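PDB 4B7H: catalase from Corynebacterium glutamicum, which breaks down hydrogen peroxide into water and oxygen at a haem iron, binds NADPH, and is inhibited by nitric oxide. Local coordinates for residues A[175-180]-A[492-497]; A[261-264]-A[268-271]; A[6-11]-A[371-376]; A[37-40]-A[45-48]. All coordinates share one frame; numbering follows the deposited sequence.

Contact 1: residues A[175-180]-A[492-497]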
loop_
_atom_site.group_PDB
_atom_site.type_symbol
_atom_site.label_atom_id
_atom_site.label_comp_id
_atom_site.label_asym_id
_atom_site.label_seq_id
_atom_site.Cartn_x
_atom_site.Cartn_y
_atom_site.Cartn_z
ATOM N N MET A 175 -6.382 7.749 -31.792
ATOM C CA MET A 175 -5.216 7.292 -31.053
ATOM C C MET A 175 -4.855 5.843 -31.400
ATOM O O MET A 175 -3.679 5.517 -31.586
ATOM C CB MET A 175 -5.453 7.461 -29.550
ATOM C CG MET A 175 -4.448 6.709 -28.685
ATOM S SD MET A 175 -4.410 7.210 -26.948
ATOM C CE MET A 175 -6.034 6.699 -26.399
ATOM N N GLN A 176 -5.855 4.970 -31.488
ATOM C CA GLN A 176 -5.576 3.563 -31.782
ATOM C C GLN A 176 -4.909 3.397 -33.138
ATOM O O GLN A 176 -3.917 2.672 -33.277
ATOM C CB GLN A 176 -6.853 2.729 -31.727
ATOM C CG GLN A 176 -7.469 2.725 -30.344
ATOM C CD GLN A 176 -8.488 1.618 -30.125
ATOM O OE1 GLN A 176 -8.634 0.697 -30.941
ATOM N NE2 GLN A 176 -9.199 1.698 -29.005
ATOM N N TRP A 177 -5.446 4.081 -34.142
ATOM C CA TRP A 177 -4.927 3.959 -35.501
ATOM C C TRP A 177 -3.648 4.762 -35.718
ATOM O O TRP A 177 -2.797 4.367 -36.526
ATOM C CB TRP A 177 -5.998 4.342 -36.523
ATOM C CG TRP A 177 -7.078 3.315 -36.597
ATOM C CD1 TRP A 177 -8.329 3.385 -36.047
ATOM C CD2 TRP A 177 -6.984 2.032 -37.219
ATOM N NE1 TRP A 177 -9.022 2.224 -36.305
ATOM C CE2 TRP A 177 -8.216 1.379 -37.025
ATOM C CE3 TRP A 177 -5.978 1.374 -37.940
ATOM C CZ2 TRP A 177 -8.469 0.098 -37.520
ATOM C CZ3 TRP A 177 -6.226 0.102 -38.416
ATOM C CH2 TRP A 177 -7.464 -0.519 -38.213
ATOM N N ASP A 178 -3.500 5.886 -35.017
ATOM C CA ASP A 178 -2.250 6.640 -35.087
ATOM C C ASP A 178 -1.112 5.744 -34.609
ATOM O O ASP A 178 -0.074 5.635 -35.273
ATOM C CB ASP A 178 -2.326 7.915 -34.238
ATOM C CG ASP A 178 -1.134 8.834 -34.446
ATOM O OD1 ASP A 178 -0.688 8.984 -35.604
ATOM O OD2 ASP A 178 -0.639 9.406 -33.445
ATOM N N PHE A 179 -1.316 5.065 -33.480
ATOM C CA PHE A 179 -0.281 4.168 -32.980
ATOM C C PHE A 179 -0.042 3.007 -33.940
ATOM O O PHE A 179 1.103 2.741 -34.317
ATOM C CB PHE A 179 -0.583 3.614 -31.585
ATOM C CG PHE A 179 0.472 2.646 -31.107
ATOM C CD1 PHE A 179 1.673 3.119 -30.585
ATOM C CD2 PHE A 179 0.300 1.272 -31.246
ATOM C CE1 PHE A 179 2.673 2.247 -30.184
ATOM C CE2 PHE A 179 1.305 0.389 -30.850
ATOM C CZ PHE A 179 2.492 0.883 -30.313
ATOM N N TRP A 180 -1.110 2.319 -34.335
ATOM C CA TRP A 180 -0.955 1.142 -35.190
ATOM C C TRP A 180 -0.238 1.452 -36.505
ATOM O O TRP A 180 0.655 0.708 -36.914
ATOM C CB TRP A 180 -2.303 0.491 -35.476
ATOM C CG TRP A 180 -2.810 -0.447 -34.405
ATOM C CD1 TRP A 180 -2.066 -1.230 -33.554
ATOM C CD2 TRP A 180 -4.186 -0.724 -34.105
ATOM N NE1 TRP A 180 -2.907 -1.968 -32.739
ATOM C CE2 TRP A 180 -4.208 -1.674 -33.059
ATOM C CE3 TRP A 180 -5.400 -0.257 -34.618
ATOM C CZ2 TRP A 180 -5.402 -2.172 -32.526
ATOM C CZ3 TRP A 180 -6.582 -0.741 -34.083
ATOM C CH2 TRP A 180 -6.576 -1.690 -33.047
ATOM N N TYR A 492 -5.144 4.182 -44.834
ATOM C CA TYR A 492 -5.266 3.696 -46.204
ATOM C C TYR A 492 -3.981 2.978 -46.638
ATOM O O TYR A 492 -4.035 1.894 -47.227
ATOM C CB TYR A 492 -5.566 4.841 -47.180
ATOM C CG TYR A 492 -6.856 5.607 -46.940
ATOM C CD1 TYR A 492 -7.952 5.014 -46.317
ATOM C CD2 TYR A 492 -6.974 6.937 -47.342
ATOM C CE1 TYR A 492 -9.124 5.728 -46.104
ATOM C CE2 TYR A 492 -8.137 7.649 -47.140
ATOM C CZ TYR A 492 -9.209 7.043 -46.519
ATOM O OH TYR A 492 -10.366 7.765 -46.316
ATOM N N ASP A 493 -2.835 3.600 -46.364
ATOM C CA ASP A 493 -1.544 3.049 -46.766
ATOM C C ASP A 493 -1.248 1.737 -46.052
ATOM O O ASP A 493 -0.747 0.788 -46.651
ATOM C CB ASP A 493 -0.421 4.038 -46.444
ATOM C CG ASP A 493 -0.413 5.244 -47.355
ATOM O OD1 ASP A 493 -1.085 5.234 -48.413
ATOM O OD2 ASP A 493 0.299 6.208 -47.006
ATOM N N TYR A 494 -1.552 1.703 -44.758
ATOM C CA TYR A 494 -1.326 0.533 -43.924
ATOM C C TYR A 494 -2.056 -0.672 -44.508
ATOM O O TYR A 494 -1.461 -1.733 -44.702
ATOM C CB TYR A 494 -1.841 0.879 -42.540
ATOM C CG TYR A 494 -1.750 -0.125 -41.413
ATOM C CD1 TYR A 494 -0.630 -0.179 -40.585
ATOM C CD2 TYR A 494 -2.836 -0.934 -41.098
ATOM C CE1 TYR A 494 -0.588 -1.043 -39.490
ATOM C CE2 TYR A 494 -2.803 -1.792 -40.013
ATOM C CZ TYR A 494 -1.682 -1.850 -39.220
ATOM O OH TYR A 494 -1.681 -2.696 -38.141
ATOM N N TRP A 495 -3.339 -0.514 -44.819
ATOM C CA TRP A 495 -4.093 -1.634 -45.372
ATOM C C TRP A 495 -3.672 -1.995 -46.794
ATOM O O TRP A 495 -3.634 -3.172 -47.145
ATOM C CB TRP A 495 -5.605 -1.423 -45.222
ATOM C CG TRP A 495 -5.960 -1.504 -43.773
ATOM C CD1 TRP A 495 -6.378 -0.483 -42.956
ATOM C CD2 TRP A 495 -5.841 -2.663 -42.941
ATOM N NE1 TRP A 495 -6.549 -0.950 -41.671
ATOM C CE2 TRP A 495 -6.226 -2.281 -41.635
ATOM C CE3 TRP A 495 -5.459 -3.991 -43.175
ATOM C CZ2 TRP A 495 -6.241 -3.180 -40.572
ATOM C CZ3 TRP A 495 -5.474 -4.882 -42.121
ATOM C CH2 TRP A 495 -5.856 -4.472 -40.831
ATOM N N ASN A 496 -3.312 -0.995 -47.593
ATOM C CA ASN A 496 -2.769 -1.276 -48.922
ATOM C C ASN A 496 -1.504 -2.118 -48.835
ATOM O O ASN A 496 -1.282 -2.999 -49.668
ATOM C CB ASN A 496 -2.467 0.017 -49.683
ATOM C CG ASN A 496 -3.716 0.688 -50.208
ATOM O OD1 ASN A 496 -4.773 0.059 -50.330
ATOM N ND2 ASN A 496 -3.604 1.970 -50.535
ATOM N N ASN A 497 -0.683 -1.856 -47.816
ATOM C CA ASN A 497 0.556 -2.604 -47.627
ATOM C C ASN A 497 0.306 -4.060 -47.248
ATOM O O ASN A 497 1.092 -4.933 -47.600
ATOM C CB ASN A 497 1.456 -1.939 -46.582
ATOM C CG ASN A 497 2.130 -0.675 -47.094
ATOM O OD1 ASN A 497 2.556 0.172 -46.307
ATOM N ND2 ASN A 497 2.230 -0.542 -48.407
#
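Trp-177 and Trp-495 carry the tight part of this contact, where helices 173-182 and 487-498 meet with local axes 11.3 Å apart and crossing at 52°. The outer rim of the Trp-177 six-membered ring reaches the edge of the Trp-495 indole: CZ3 of Trp-177 is 3.4 Å from NE1 of Trp-495, and CH2 of Trp-177 lies 3.8 Å from CZ2 of Trp-495. The planes are inclined at 66°, an oblique meeting rather than a stack. Each indole is also backed from its own helix, Trp-177 by CE3 of Trp-180 over one face and Trp-495 by CD2 of Tyr-494. The indole NE1 of Trp-177 is hydrogen-bonded to the carbonyl O of Ala-479. Beside this pair, Tyr-494 points its ring at the other helix, because its CG stands anti to the backbone N (chi1 -180°). Its CE1 comes within 3.4 Å of the carbonyl O of Trp-180, and Ser-186 ties the two residues together by bonding both that oxygen and the Tyr-494 hydroxyl. The far flank of helix 487-498 is looser: Asp-493 and Asn-497 face solvent and do not touch the other segment. Val-190 of helix 187-194 packs against Trp-180, Tyr-494 and Trp-495. Such helix-on-helix packing joins the C-terminal helical region to the catalase core, as in other small-subunit, NADPH-binding catalases; here the NADPH pocket is lined by residues of both parts.

Contact 2: residues A[261-264]-A[268-271]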
loop_
_atom_site.group_PDB
_atom_site.type_symbol
_atom_site.label_atom_id
_atom_site.label_comp_id
_atom_site.label_asym_id
_atom_site.label_seq_id
_atom_site.Cartn_x
_atom_site.Cartn_y
_atom_site.Cartn_z
ATOM N N ASN A 261 -21.969 -21.262 -16.431
ATOM C CA ASN A 261 -23.120 -22.106 -16.728
ATOM C C ASN A 261 -22.721 -23.434 -17.373
ATOM O O ASN A 261 -23.263 -24.480 -17.023
ATOM C CB ASN A 261 -24.111 -21.366 -17.630
ATOM C CG ASN A 261 -24.921 -20.317 -16.887
ATOM O OD1 ASN A 261 -25.102 -20.395 -15.675
ATOM N ND2 ASN A 261 -25.433 -19.338 -17.623
ATOM N N ALA A 262 -21.768 -23.396 -18.303
ATOM C CA ALA A 262 -21.334 -24.615 -18.986
ATOM C C ALA A 262 -20.807 -25.620 -17.971
ATOM O O ALA A 262 -21.163 -26.805 -17.988
ATOM C CB ALA A 262 -20.268 -24.303 -20.017
ATOM N N ILE A 263 -19.970 -25.146 -17.063
ATOM C CA ILE A 263 -19.385 -26.044 -16.079
ATOM C C ILE A 263 -20.425 -26.526 -15.062
ATOM O O ILE A 263 -20.430 -27.705 -14.694
ATOM C CB ILE A 263 -18.152 -25.414 -15.407
ATOM C CG1 ILE A 263 -17.049 -25.257 -16.451
ATOM C CG2 ILE A 263 -17.666 -26.268 -14.233
ATOM C CD1 ILE A 263 -15.852 -24.517 -15.953
ATOM N N GLU A 264 -21.320 -25.632 -14.640
ATOM C CA GLU A 264 -22.387 -26.012 -13.712
ATOM C C GLU A 264 -23.290 -27.092 -14.309
ATOM O O GLU A 264 -23.799 -27.964 -13.591
ATOM C CB GLU A 264 -23.227 -24.788 -13.330
ATOM C CG GLU A 264 -22.560 -23.848 -12.346
ATOM C CD GLU A 264 -22.244 -24.518 -11.015
ATOM O OE1 GLU A 264 -23.177 -25.082 -10.406
ATOM O OE2 GLU A 264 -21.060 -24.487 -10.585
ATOM N N PHE A 268 -18.417 -29.704 -19.864
ATOM C CA PHE A 268 -17.033 -29.303 -19.644
ATOM C C PHE A 268 -16.294 -29.071 -20.958
ATOM O O PHE A 268 -16.189 -29.982 -21.774
ATOM C CB PHE A 268 -16.303 -30.378 -18.838
ATOM C CG PHE A 268 -16.987 -30.755 -17.544
ATOM C CD1 PHE A 268 -17.502 -29.785 -16.686
ATOM C CD2 PHE A 268 -17.112 -32.093 -17.188
ATOM C CE1 PHE A 268 -18.121 -30.150 -15.491
ATOM C CE2 PHE A 268 -17.726 -32.461 -16.009
ATOM C CZ PHE A 268 -18.232 -31.487 -15.155
ATOM N N PRO A 269 -15.762 -27.856 -21.164
ATOM C CA PRO A 269 -15.033 -27.576 -22.405
ATOM C C PRO A 269 -13.646 -28.216 -22.409
ATOM O O PRO A 269 -12.987 -28.315 -21.357
ATOM C CB PRO A 269 -14.926 -26.048 -22.415
ATOM C CG PRO A 269 -14.926 -25.670 -20.974
ATOM C CD PRO A 269 -15.849 -26.667 -20.296
ATOM N N ILE A 270 -13.219 -28.648 -23.593
ATOM C CA ILE A 270 -11.964 -29.362 -23.769
ATOM C C ILE A 270 -11.149 -28.703 -24.877
ATOM O O ILE A 270 -11.709 -28.182 -25.848
ATOM C CB ILE A 270 -12.234 -30.845 -24.126
ATOM C CG1 ILE A 270 -12.981 -31.541 -22.987
ATOM C CG2 ILE A 270 -10.943 -31.587 -24.438
ATOM C CD1 ILE A 270 -13.626 -32.843 -23.395
ATOM N N TRP A 271 -9.830 -28.698 -24.710
ATOM C CA TRP A 271 -8.905 -28.282 -25.757
ATOM C C TRP A 271 -7.860 -29.364 -25.957
ATOM O O TRP A 271 -7.346 -29.925 -24.985
ATOM C CB TRP A 271 -8.175 -27.001 -25.359
ATOM C CG TRP A 271 -8.988 -25.746 -25.463
ATOM C CD1 TRP A 271 -8.924 -24.809 -26.458
ATOM C CD2 TRP A 271 -9.989 -25.286 -24.543
ATOM N NE1 TRP A 271 -9.828 -23.795 -26.216
ATOM C CE2 TRP A 271 -10.486 -24.060 -25.043
ATOM C CE3 TRP A 271 -10.507 -25.785 -23.342
ATOM C CZ2 TRP A 271 -11.475 -23.326 -24.384
ATOM C CZ3 TRP A 271 -11.494 -25.055 -22.684
ATOM C CH2 TRP A 271 -11.967 -23.836 -23.207
#
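The carbonyl oxygen of Ile-263, in the last turn of helix 254-264, is the polar atom most closely approached across this contact, and what approaches it is an aromatic ring. CE1 of Phe-268 stands 3.5 Å from that oxygen, with CD1 of Phe-268 further off at 4.1 Å, and the ring is set obliquely to it. The same ring carbon meets the side chain: CG2 of Ile-263 is 4.1 Å from CE1 of Phe-268, the two side chains crossing at about a right angle. This branch reaches the phenyl because CG2 lies anti to the backbone N, while CG1 sits beside that nitrogen (chi1 -66°) and turns to Pro-269 instead. The connection is a helix-to-strand junction, a short turn that drops the chain from helix 254-264 into strand 270-279 of the antiparallel catalase beta-barrel. CG1 of Ile-263 rests 4.3 Å from CD of Pro-269, the residue that leads into the strand. Pro-269 already has a backbone bond to Leu-312 of strand 305-314, and Trp-271 bonds in the same way to Phe-310. Phe-268 also packs against Ile-311 and Glu-2, while the Ile-263 side chain also touches Asn-315.

Contact 3: residues A[6-11]-A[371-376]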
loop_
_atom_site.group_PDB
_atom_site.type_symbol
_atom_site.label_atom_id
_atom_site.label_comp_id
_atom_site.label_asym_id
_atom_site.label_seq_id
_atom_site.Cartn_x
_atom_site.Cartn_y
_atom_site.Cartn_z
ATOM N N ALA A 6 -8.537 -30.784 -9.382
ATOM C CA ALA A 6 -8.281 -29.454 -8.840
ATOM C C ALA A 6 -8.961 -29.197 -7.491
ATOM O O ALA A 6 -8.782 -28.121 -6.913
ATOM C CB ALA A 6 -8.685 -28.383 -9.851
ATOM N N ASP A 7 -9.735 -30.164 -6.994
ATOM C CA ASP A 7 -10.464 -29.992 -5.728
ATOM C C ASP A 7 -9.556 -29.609 -4.556
ATOM O O ASP A 7 -9.897 -28.728 -3.764
ATOM C CB ASP A 7 -11.271 -31.252 -5.385
ATOM C CG ASP A 7 -12.485 -31.435 -6.281
ATOM O OD1 ASP A 7 -12.872 -30.462 -6.956
ATOM O OD2 ASP A 7 -13.058 -32.549 -6.303
ATOM N N GLN A 8 -8.405 -30.271 -4.460
ATOM C CA GLN A 8 -7.380 -29.957 -3.466
ATOM C C GLN A 8 -7.085 -28.464 -3.452
ATOM O O GLN A 8 -7.124 -27.818 -2.403
ATOM C CB GLN A 8 -6.095 -30.745 -3.771
ATOM C CG GLN A 8 -5.637 -30.679 -5.247
ATOM C CD GLN A 8 -4.390 -31.498 -5.531
ATOM O OE1 GLN A 8 -4.335 -32.244 -6.509
ATOM N NE2 GLN A 8 -3.379 -31.354 -4.686
ATOM N N ILE A 9 -6.818 -27.921 -4.632
ATOM C CA ILE A 9 -6.436 -26.526 -4.772
ATOM C C ILE A 9 -7.598 -25.595 -4.412
ATOM O O ILE A 9 -7.438 -24.657 -3.615
ATOM C CB ILE A 9 -5.967 -26.226 -6.213
ATOM C CG1 ILE A 9 -4.797 -27.133 -6.604
ATOM C CG2 ILE A 9 -5.601 -24.759 -6.369
ATOM C CD1 ILE A 9 -3.674 -27.099 -5.637
ATOM N N VAL A 10 -8.773 -25.848 -4.985
ATOM C CA VAL A 10 -9.882 -24.907 -4.810
ATOM C C VAL A 10 -10.521 -24.937 -3.423
ATOM O O VAL A 10 -11.250 -24.015 -3.064
ATOM C CB VAL A 10 -10.972 -25.034 -5.904
ATOM C CG1 VAL A 10 -10.372 -24.821 -7.291
ATOM C CG2 VAL A 10 -11.682 -26.379 -5.822
ATOM N N ASP A 11 -10.238 -25.975 -2.639
ATOM C CA ASP A 11 -10.752 -26.032 -1.279
ATOM C C ASP A 11 -9.856 -25.285 -0.280
ATOM O O ASP A 11 -10.292 -24.993 0.836
ATOM C CB ASP A 11 -10.965 -27.480 -0.833
ATOM C CG ASP A 11 -12.200 -28.114 -1.459
ATOM O OD1 ASP A 11 -13.004 -27.395 -2.093
ATOM O OD2 ASP A 11 -12.373 -29.337 -1.295
ATOM N N ARG A 371 -0.078 -20.881 -4.426
ATOM C CA ARG A 371 0.882 -21.843 -3.880
ATOM C C ARG A 371 0.966 -23.089 -4.742
ATOM O O ARG A 371 -0.059 -23.608 -5.186
ATOM C CB ARG A 371 0.466 -22.292 -2.482
ATOM C CG ARG A 371 0.404 -21.203 -1.464
ATOM C CD ARG A 371 0.553 -21.785 -0.073
ATOM N NE ARG A 371 -0.506 -22.717 0.314
ATOM C CZ ARG A 371 -1.637 -22.355 0.913
ATOM N NH1 ARG A 371 -1.881 -21.075 1.166
ATOM N NH2 ARG A 371 -2.536 -23.274 1.248
ATOM N N PRO A 372 2.188 -23.609 -4.951
ATOM C CA PRO A 372 2.301 -24.871 -5.684
ATOM C C PRO A 372 1.860 -26.064 -4.829
ATOM O O PRO A 372 1.507 -25.899 -3.654
ATOM C CB PRO A 372 3.792 -24.944 -6.016
ATOM C CG PRO A 372 4.460 -24.166 -4.933
ATOM C CD PRO A 372 3.506 -23.046 -4.600
ATOM N N ILE A 373 1.855 -27.259 -5.411
ATOM C CA ILE A 373 1.469 -28.422 -4.624
ATOM C C ILE A 373 2.629 -28.938 -3.774
ATOM O O ILE A 373 2.405 -29.559 -2.740
ATOM C CB ILE A 373 0.829 -29.536 -5.464
ATOM C CG1 ILE A 373 1.797 -30.038 -6.535
ATOM C CG2 ILE A 373 -0.476 -29.041 -6.060
ATOM C CD1 ILE A 373 1.320 -31.302 -7.234
ATOM N N ASN A 374 3.859 -28.658 -4.206
ATOM C CA ASN A 374 5.058 -29.002 -3.440
ATOM C C ASN A 374 5.472 -27.887 -2.475
ATOM O O ASN A 374 5.071 -26.732 -2.645
ATOM C CB ASN A 374 6.225 -29.397 -4.376
ATOM C CG ASN A 374 6.599 -28.294 -5.390
ATOM O OD1 ASN A 374 5.732 -27.656 -5.989
ATOM N ND2 ASN A 374 7.903 -28.088 -5.590
ATOM N N GLU A 375 6.256 -28.223 -1.456
ATOM C CA GLU A 375 6.695 -27.215 -0.492
ATOM C C GLU A 375 7.714 -26.270 -1.109
ATOM O O GLU A 375 8.607 -26.686 -1.843
ATOM C CB GLU A 375 7.288 -27.866 0.759
ATOM C CG GLU A 375 6.273 -28.625 1.610
ATOM C CD GLU A 375 5.442 -27.722 2.513
ATOM O OE1 GLU A 375 5.701 -26.503 2.575
ATOM O OE2 GLU A 375 4.524 -28.246 3.178
ATOM N N VAL A 376 7.567 -24.989 -0.809
ATOM C CA VAL A 376 8.524 -23.989 -1.252
ATOM C C VAL A 376 9.643 -23.886 -0.223
ATOM O O VAL A 376 9.380 -23.691 0.966
ATOM C CB VAL A 376 7.827 -22.628 -1.424
ATOM C CG1 VAL A 376 8.846 -21.497 -1.570
ATOM C CG2 VAL A 376 6.859 -22.674 -2.604
#
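Ile-9 sets the end of its side chain against Ile-373, with CD1 of Ile-9 3.8 Å from CG2 of Ile-373. Two torsions bring the methyl there: CG1 of Ile-9 lies beside the backbone N (chi1 -57°) and the chain then bends again (chi2 -53°), so that an atom starting off along the flank of the helix finishes close to the loop. The two side chains cross at about a right angle, touching through methyl groups, while their CA atoms remain 8.1 Å apart. The same Ile-373 methyl is bordered by the end of the Gln-8 side chain, which extends from the residue just before Ile-9 in helix 7-11, Gln-8 itself being exposed. Both isoleucines also touch Tyr-131 of strand 125-132, a shared neighbour. The contact thus sets the short N-terminal helix beside the long loop that follows helix 343-359, the segment that in catalases wraps around the barrel. Firmer fastening lies just beyond it: Arg-12 donates to the carbonyls of both Arg-371 and Pro-372, Asp-7 forms a salt bridge with Arg-314, and Asn-374 bonds to Gly-27 of a third subunit. With only 100 Å² buried between them, the two segments make a small, directionless apolar touch; alignment of helix and loop therefore probably depends more on the surrounding polar bonds than on the isoleucines themselves.

Contact 4: residues A[37-40]-A[45-48]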
loop_
_atom_site.group_PDB
_atom_site.type_symbol
_atom_site.label_atom_id
_atom_site.label_comp_id
_atom_site.label_asym_id
_atom_site.label_seq_id
_atom_site.Cartn_x
_atom_site.Cartn_y
_atom_site.Cartn_z
ATOM N N ALA A 37 -25.482 2.126 17.167
ATOM C CA ALA A 37 -25.675 2.613 18.535
ATOM C C ALA A 37 -25.590 4.136 18.627
ATOM O O ALA A 37 -24.676 4.759 18.073
ATOM C CB ALA A 37 -24.667 1.965 19.476
ATOM N N THR A 38 -26.547 4.731 19.340
ATOM C CA THR A 38 -26.615 6.181 19.472
ATOM C C THR A 38 -26.767 6.580 20.938
ATOM O O THR A 38 -27.172 5.762 21.776
ATOM C CB THR A 38 -27.787 6.758 18.640
ATOM O OG1 THR A 38 -29.013 6.120 19.025
ATOM C CG2 THR A 38 -27.558 6.549 17.129
ATOM N N ALA A 39 -26.417 7.827 21.250
ATOM C CA ALA A 39 -26.565 8.347 22.607
ATOM C C ALA A 39 -27.975 8.918 22.733
ATOM O O ALA A 39 -28.184 10.127 22.563
ATOM C CB ALA A 39 -25.516 9.412 22.878
ATOM N N GLY A 40 -28.933 8.040 23.033
ATOM C CA GLY A 40 -30.354 8.354 22.939
ATOM C C GLY A 40 -30.848 8.030 21.531
ATOM O O GLY A 40 -30.062 8.082 20.582
ATOM N N ASN A 45 -24.635 9.369 16.759
ATOM C CA ASN A 45 -23.959 8.086 16.712
ATOM C C ASN A 45 -22.717 8.113 17.593
ATOM O O ASN A 45 -21.949 9.081 17.570
ATOM C CB ASN A 45 -23.585 7.734 15.269
ATOM C CG ASN A 45 -24.699 7.009 14.561
ATOM O OD1 ASN A 45 -24.685 5.780 14.457
ATOM N ND2 ASN A 45 -25.690 7.755 14.104
ATOM N N VAL A 46 -22.527 7.055 18.381
ATOM C CA VAL A 46 -21.336 6.953 19.213
ATOM C C VAL A 46 -20.136 6.451 18.415
ATOM O O VAL A 46 -20.283 5.702 17.452
ATOM C CB VAL A 46 -21.569 6.070 20.470
ATOM C CG1 VAL A 46 -22.718 6.621 21.295
ATOM C CG2 VAL A 46 -21.829 4.604 20.104
ATOM N N LEU A 47 -18.945 6.878 18.819
ATOM C CA LEU A 47 -17.712 6.418 18.194
ATOM C C LEU A 47 -17.536 4.912 18.373
ATOM O O LEU A 47 -17.105 4.217 17.442
ATOM C CB LEU A 47 -16.516 7.176 18.779
ATOM C CG LEU A 47 -15.118 6.795 18.293
ATOM C CD1 LEU A 47 -14.999 6.945 16.777
ATOM C CD2 LEU A 47 -14.082 7.642 19.009
ATOM N N ASN A 48 -17.900 4.404 19.551
ATOM C CA ASN A 48 -17.560 3.031 19.918
ATOM C C ASN A 48 -18.610 1.977 19.583
ATOM O O ASN A 48 -18.798 1.024 20.338
ATOM C CB ASN A 48 -17.157 2.927 21.388
ATOM C CG ASN A 48 -15.914 3.729 21.713
ATOM O OD1 ASN A 48 -15.088 4.052 20.841
ATOM N ND2 ASN A 48 -15.775 4.066 22.974
HETATM O O HOH W 1 -22.629 4.494 16.112
#
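Val-46 faces strand 38-39 with both methyls, because its CG1 sits beside the backbone N (chi1 -58°) and its CG2 between that nitrogen and the carbonyl carbon. CG2 of Val-46 meets CB of Ala-37 at 3.9 Å, while CG1 of Val-46 lies 3.9 Å from the backbone N of Ala-39, so the forked side chain spans the short strand. A nearly straight backbone bond joins the segments, from N of Val-46 to O of Ala-37, 3.2 Å long with an angle of 170° at the hydrogen. It belongs to a single beta bridge pairing Thr-38 with Asn-45. Water 1 lies 2.8 Å from the same O of Ala-37 and 2.9 Å from OD1 of Asn-45, an oxygen that Ser-36 also bonds. CG2 of Thr-38 brushes the same Asn-45 amide, its nearest atom ND2 3.8 Å away. The Thr-38 hydroxyl turns back along its own strand, its OG1 donating to O of Gly-40 at 2.7 Å from above the carbonyl plane and bracing the inverse gamma turn centred on Ala-39. Other subunits surround this N-terminal arm: Thr-38 continues an antiparallel pairing with a strand of the fourth, and Ala-39 meets Ala-39 of the second. With one direct backbone bond and a water joining Ala-37 O to Asn-45 OD1, the hairpin-like bend probably owes much of its shape to the tetramer, as expected for the interwoven arms of catalases.

In the fold
Along the chain contact 4 closes first, between residues 37 and 48, whereas contact 3 ties helix 7-11 to residues 371-376 and so spans contacts 4 and 2. Contact 1 interleaves with contact 3. Contacts 2 and 3 are the nearest pair, centres 22 Å apart, contact 2 opening strand 270-279 of the antiparallel barrel sheet and contact 3 packing on its strands 73-82 and 125-132. Contact 1 lies on the opposite side of the chain's centre from contact 3, their centres 46 Å apart, and brings in the C-terminal helices. Contact 4 stands about 50 Å from the chain's centre, on the arm engaged by other subunits. Together they span barrel, wrapping loop, helical region and tetramer interface.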